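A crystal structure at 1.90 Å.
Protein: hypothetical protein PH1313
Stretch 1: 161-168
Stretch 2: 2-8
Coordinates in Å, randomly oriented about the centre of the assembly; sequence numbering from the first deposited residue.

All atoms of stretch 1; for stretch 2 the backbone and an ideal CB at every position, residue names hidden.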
ATOM      1  N   ALA A 161      36.202 -11.994 -17.363  1.00 20.11           N
ATOM      2  CA  ALA A 161      36.195 -10.782 -18.176  1.00 18.92           C
ATOM      3  C   ALA A 161      34.974 -10.864 -19.089  1.00 18.08           C
ATOM      4  O   ALA A 161      34.715 -11.901 -19.699  1.00 18.76           O
ATOM      5  CB  ALA A 161      37.472 -10.687 -19.015  1.00 19.21           C
ATOM      6  N   TYR A 162      34.225  -9.773 -19.169  1.00 18.51           N
ATOM      7  CA  TYR A 162      33.031  -9.706 -20.006  1.00 16.03           C
ATOM      8  C   TYR A 162      33.341  -8.702 -21.102  1.00 17.27           C
ATOM      9  O   TYR A 162      33.491  -7.516 -20.841  1.00 16.83           O
ATOM     10  CB  TYR A 162      31.841  -9.246 -19.164  1.00 17.07           C
ATOM     11  CG  TYR A 162      31.543 -10.192 -18.022  1.00 18.24           C
ATOM     12  CD1 TYR A 162      30.769 -11.334 -18.223  1.00 19.52           C
ATOM     13  CD2 TYR A 162      32.080  -9.974 -16.756  1.00 19.22           C
ATOM     14  CE1 TYR A 162      30.537 -12.241 -17.185  1.00 21.39           C
ATOM     15  CE2 TYR A 162      31.858 -10.878 -15.709  1.00 21.23           C
ATOM     16  CZ  TYR A 162      31.087 -12.007 -15.933  1.00 21.87           C
ATOM     17  OH  TYR A 162      30.874 -12.907 -14.912  1.00 22.46           O
ATOM     18  N   ILE A 163      33.430  -9.193 -22.331  1.00 17.11           N
ATOM     19  CA  ILE A 163      33.782  -8.353 -23.465  1.00 18.31           C
ATOM     20  C   ILE A 163      32.613  -8.112 -24.405  1.00 17.13           C
ATOM     21  O   ILE A 163      31.938  -9.050 -24.820  1.00 15.72           O
ATOM     22  CB  ILE A 163      34.955  -8.999 -24.215  1.00 18.71           C
ATOM     23  CG1 ILE A 163      36.100  -9.237 -23.219  1.00 21.67           C
ATOM     24  CG2 ILE A 163      35.397  -8.124 -25.376  1.00 19.39           C
ATOM     25  CD1 ILE A 163      37.323  -9.892 -23.820  1.00 24.27           C
ATOM     26  N   TYR A 164      32.384  -6.848 -24.748  1.00 15.38           N
ATOM     27  CA  TYR A 164      31.266  -6.497 -25.610  1.00 17.28           C
ATOM     28  C   TYR A 164      31.566  -5.370 -26.604  1.00 18.00           C
ATOM     29  O   TYR A 164      32.527  -4.621 -26.439  1.00 17.77           O
ATOM     30  CB  TYR A 164      30.072  -6.079 -24.743  1.00 16.45           C
ATOM     31  CG  TYR A 164      30.328  -4.835 -23.904  1.00 17.76           C
ATOM     32  CD1 TYR A 164      30.865  -4.922 -22.615  1.00 20.53           C
ATOM     33  CD2 TYR A 164      30.036  -3.568 -24.408  1.00 20.71           C
ATOM     34  CE1 TYR A 164      31.097  -3.762 -21.850  1.00 21.88           C
ATOM     35  CE2 TYR A 164      30.263  -2.420 -23.664  1.00 21.93           C
ATOM     36  CZ  TYR A 164      30.789  -2.517 -22.391  1.00 23.11           C
ATOM     37  OH  TYR A 164      30.987  -1.356 -21.672  1.00 28.69           O
ATOM     38  N   THR A 165      30.733  -5.262 -27.634  1.00 17.40           N
ATOM     39  CA  THR A 165      30.864  -4.189 -28.621  1.00 19.00           C
ATOM     40  C   THR A 165      29.550  -3.417 -28.695  1.00 20.19           C
ATOM     41  O   THR A 165      29.494  -2.336 -29.284  1.00 20.98           O
ATOM     42  CB  THR A 165      31.188  -4.713 -30.037  1.00 21.72           C
ATOM     43  OG1 THR A 165      30.223  -5.695 -30.420  1.00 20.98           O
ATOM     44  CG2 THR A 165      32.583  -5.313 -30.081  1.00 21.29           C
ATOM     45  N   GLU A 166      28.499  -3.968 -28.085  1.00 19.81           N
ATOM     46  CA  GLU A 166      27.181  -3.329 -28.087  1.00 21.35           C
ATOM     47  C   GLU A 166      26.727  -2.891 -26.691  1.00 22.97           C
ATOM     48  O   GLU A 166      26.873  -3.621 -25.711  1.00 20.06           O
ATOM     49  CB  GLU A 166      26.136  -4.274 -28.692  1.00 26.36           C
ATOM     50  CG  GLU A 166      24.723  -3.693 -28.750  1.00 32.96           C
ATOM     51  CD  GLU A 166      23.759  -4.535 -29.584  1.00 37.51           C
ATOM     52  OE1 GLU A 166      23.514  -5.710 -29.229  1.00 39.80           O
ATOM     53  OE2 GLU A 166      23.245  -4.014 -30.600  1.00 40.29           O
ATOM     54  N   LYS A 167      26.176  -1.687 -26.620  1.00 22.42           N
ATOM     55  CA  LYS A 167      25.691  -1.116 -25.371  1.00 24.85           C
ATOM     56  C   LYS A 167      24.353  -0.467 -25.686  1.00 25.23           C
ATOM     57  O   LYS A 167      24.304   0.667 -26.174  1.00 25.96           O
ATOM     58  CB  LYS A 167      26.684  -0.074 -24.864  1.00 26.76           C
ATOM     59  CG  LYS A 167      26.395   0.478 -23.488  1.00 32.95           C
ATOM     60  CD  LYS A 167      27.572   1.328 -23.039  1.00 39.14           C
ATOM     61  CE  LYS A 167      27.384   1.884 -21.645  1.00 42.09           C
ATOM     62  NZ  LYS A 167      28.561   2.711 -21.248  1.00 44.74           N
ATOM     63  N   ILE A 168      23.276  -1.202 -25.422  1.00 22.98           N
ATOM     64  CA  ILE A 168      21.918  -0.744 -25.696  1.00 21.98           C
ATOM     65  C   ILE A 168      21.347   0.068 -24.546  1.00 22.48           C
ATOM     66  O   ILE A 168      21.347  -0.374 -23.398  1.00 19.81           O
ATOM     67  CB  ILE A 168      20.972  -1.939 -25.954  1.00 23.26           C
ATOM     68  CG1 ILE A 168      21.575  -2.865 -27.012  1.00 26.05           C
ATOM     69  CG2 ILE A 168      19.608  -1.436 -26.412  1.00 25.18           C
ATOM     70  CD1 ILE A 168      20.779  -4.141 -27.227  1.00 27.72           C
ATOM     71  N   UNK A   2      27.889 -15.259 -24.704  1.00 30.39           N
ATOM     72  CA  UNK A   2      27.225 -16.161 -23.779  1.00 25.63           C
ATOM     73  C   UNK A   2      26.530 -15.524 -22.573  1.00 23.71           C
ATOM     74  O   UNK A   2      26.015 -16.240 -21.717  1.00 20.19           O
ATOM     75  CB  UNK A   2      28.258 -17.166 -23.265  1.00 25.63           C
ATOM     76  N   UNK A   3      26.516 -14.193 -22.493  1.00 19.61           N
ATOM     77  CA  UNK A   3      25.823 -13.522 -21.390  1.00 18.21           C
ATOM     78  C   UNK A   3      25.278 -12.163 -21.818  1.00 17.48           C
ATOM     79  O   UNK A   3      25.533 -11.684 -22.926  1.00 17.23           O
ATOM     80  CB  UNK A   3      26.765 -13.352 -20.196  1.00 18.21           C
ATOM     81  N   UNK A   4      24.508 -11.559 -20.923  1.00 16.65           N
ATOM     82  CA  UNK A   4      23.978 -10.224 -21.137  1.00 16.63           C
ATOM     83  C   UNK A   4      24.294  -9.468 -19.849  1.00 17.60           C
ATOM     84  O   UNK A   4      23.958  -9.928 -18.757  1.00 17.98           O
ATOM     85  CB  UNK A   4      22.482 -10.232 -21.460  1.00 16.63           C
ATOM     86  N   UNK A   5      24.976  -8.334 -19.981  1.00 17.41           N
ATOM     87  CA  UNK A   5      25.307  -7.502 -18.831  1.00 16.30           C
ATOM     88  C   UNK A   5      24.181  -6.487 -18.682  1.00 17.30           C
ATOM     89  O   UNK A   5      23.843  -5.779 -19.632  1.00 15.70           O
ATOM     90  CB  UNK A   5      26.666  -6.818 -18.994  1.00 16.30           C
ATOM     91  N   UNK A   6      23.591  -6.429 -17.496  1.00 16.04           N
ATOM     92  CA  UNK A   6      22.514  -5.491 -17.230  1.00 16.46           C
ATOM     93  C   UNK A   6      23.026  -4.484 -16.206  1.00 16.61           C
ATOM     94  O   UNK A   6      23.424  -4.863 -15.104  1.00 16.90           O
ATOM     95  CB  UNK A   6      21.255  -6.206 -16.734  1.00 16.46           C
ATOM     96  N   UNK A   7      23.033  -3.208 -16.583  1.00 15.99           N
ATOM     97  CA  UNK A   7      23.517  -2.150 -15.697  1.00 16.71           C
ATOM     98  C   UNK A   7      22.355  -1.315 -15.190  1.00 16.55           C
ATOM     99  O   UNK A   7      21.400  -1.057 -15.921  1.00 16.42           O
ATOM    100  CB  UNK A   7      24.534  -1.262 -16.416  1.00 16.71           C
ATOM    101  N   UNK A   8      22.450  -0.881 -13.938  1.00 18.11           N
ATOM    102  CA  UNK A   8      21.387  -0.096 -13.323  1.00 21.59           C
ATOM    103  C   UNK A   8      21.935   0.863 -12.280  1.00 24.12           C
ATOM    104  O   UNK A   8      23.129   0.852 -11.967  1.00 24.65           O
ATOM    105  CB  UNK A   8      20.345  -1.019 -12.688  1.00 21.59           C
TER

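Two strands meet here at 91°, their axes 8.8 Å apart at closest approach. At that separation and angle no backbone ladder forms, so the contact is made by side chains, and stretch 1 selects through what Y162, Y164 and K167 offer.

Position 2 precedes the strand, its CA-to-CB bond sideways and nothing of stretch 1 within 5.5 Å of the ideal CB. Almost any residue would fit. It is N2, which makes no contact with stretch 1.

Position 3 has extended backbone angles (-149/173) and points toward stretch 1, its ideal CB 4.9 Å from CD1 of Y162. The neighbour is an aromatic ring and the gap is short, so a small or branched apolar residue, such as alanine, valine or isoleucine, would suit. The residue is V3, in the m rotamer; its CG2 lies 3.9 Å from Y162 CD1, approaching the ring obliquely.

Position 4 points away, as alternation in a strand requires, and stretch 1 gives no guidance beyond a backbone (-131/125) that suits beta-branched residues. It is V4.

Position 5 is the centre of the crossing: its CA is 8.1 Å from the CA of Y162, the nearest such pair. It points toward stretch 1, yet its ideal CB finds nothing within 5.5 Å, so a side chain must extend to reach Y162 and Y164. Leucine, isoleucine or methionine could all do so. I5, with chi1 m and chi2 t, sends CD1 to 3.6 Å from Y162 CB and 4.0 Å from Y164 CD1, so one methyl touches both tyrosines.

Position 6 is out of reach and unconstrained by stretch 1; it is V6.

Position 7 again points toward stretch 1 across a wide gap. What waits there is the ring of Y164, with its hydroxyl, and the aliphatic part of K167. A long side chain is needed: methionine could supply apolar reach, while glutamine, lysine or arginine could bring a polar end to the ring. R7 fills the space, giving up 68 Å², the most of any residue here. Its NH2 sits over one face of the Y164 ring, 3.2 Å from CE1, while K167 CE lies over one face of the guanidinium; NH1 is 4.0 Å from K167 CG. Although NH2 comes within 3.5 Å of Y164 OH, the angle is too poor for a hydrogen bond. The guanidinium nitrogens find hydrogen bonds elsewhere in the structure.

Position 8 is out of reach too; it is Y8.

Stretch 2 2-8: NVVIVRY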
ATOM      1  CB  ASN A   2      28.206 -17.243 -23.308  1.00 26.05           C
ATOM      2  CG  ASN A   2      29.539 -16.676 -22.850  1.00 28.88           C
ATOM      3  OD1 ASN A   2      29.679 -15.473 -22.641  1.00 29.81           O
ATOM      4  ND2 ASN A   2      30.523 -17.549 -22.677  1.00 30.05           N
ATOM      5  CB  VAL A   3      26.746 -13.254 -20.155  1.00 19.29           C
ATOM      6  CG1 VAL A   3      27.488 -14.523 -19.733  1.00 18.89           C
ATOM      7  CG2 VAL A   3      27.725 -12.133 -20.477  1.00 17.52           C
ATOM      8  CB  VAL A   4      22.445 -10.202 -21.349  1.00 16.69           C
ATOM      9  CG1 VAL A   4      21.962  -8.761 -21.414  1.00 17.73           C
ATOM     10  CG2 VAL A   4      22.074 -10.919 -22.649  1.00 19.00           C
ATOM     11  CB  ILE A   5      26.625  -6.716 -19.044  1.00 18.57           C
ATOM     12  CG1 ILE A   5      27.786  -7.682 -19.304  1.00 18.93           C
ATOM     13  CG2 ILE A   5      26.921  -5.854 -17.814  1.00 17.87           C
ATOM     14  CD1 ILE A   5      29.065  -6.981 -19.736  1.00 19.57           C
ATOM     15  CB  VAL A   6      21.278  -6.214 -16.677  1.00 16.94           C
ATOM     16  CG1 VAL A   6      20.185  -5.196 -16.311  1.00 15.04           C
ATOM     17  CG2 VAL A   6      20.761  -7.200 -17.721  1.00 17.34           C
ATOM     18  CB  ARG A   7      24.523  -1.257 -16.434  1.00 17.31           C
ATOM     19  CG  ARG A   7      25.610  -2.050 -17.148  1.00 18.58           C
ATOM     20  CD  ARG A   7      26.694  -1.156 -17.753  1.00 18.97           C
ATOM     21  NE  ARG A   7      27.645  -1.963 -18.507  1.00 20.03           N
ATOM     22  CZ  ARG A   7      27.441  -2.385 -19.753  1.00 21.88           C
ATOM     23  NH1 ARG A   7      26.322  -2.064 -20.395  1.00 17.62           N
ATOM     24  NH2 ARG A   7      28.341  -3.158 -20.346  1.00 18.82           N
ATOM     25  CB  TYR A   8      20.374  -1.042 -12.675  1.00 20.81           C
ATOM     26  CG  TYR A   8      21.027  -2.083 -11.796  1.00 20.25           C
ATOM     27  CD1 TYR A   8      21.334  -1.808 -10.461  1.00 20.44           C
ATOM     28  CD2 TYR A   8      21.387  -3.331 -12.314  1.00 19.97           C
ATOM     29  CE1 TYR A   8      21.982  -2.748  -9.662  1.00 21.36           C
ATOM     30  CE2 TYR A   8      22.042  -4.277 -11.527  1.00 19.52           C
ATOM     31  CZ  TYR A   8      22.336  -3.978 -10.203  1.00 22.95           C
ATOM     32  OH  TYR A   8      23.000  -4.900  -9.426  1.00 25.24           O
TER
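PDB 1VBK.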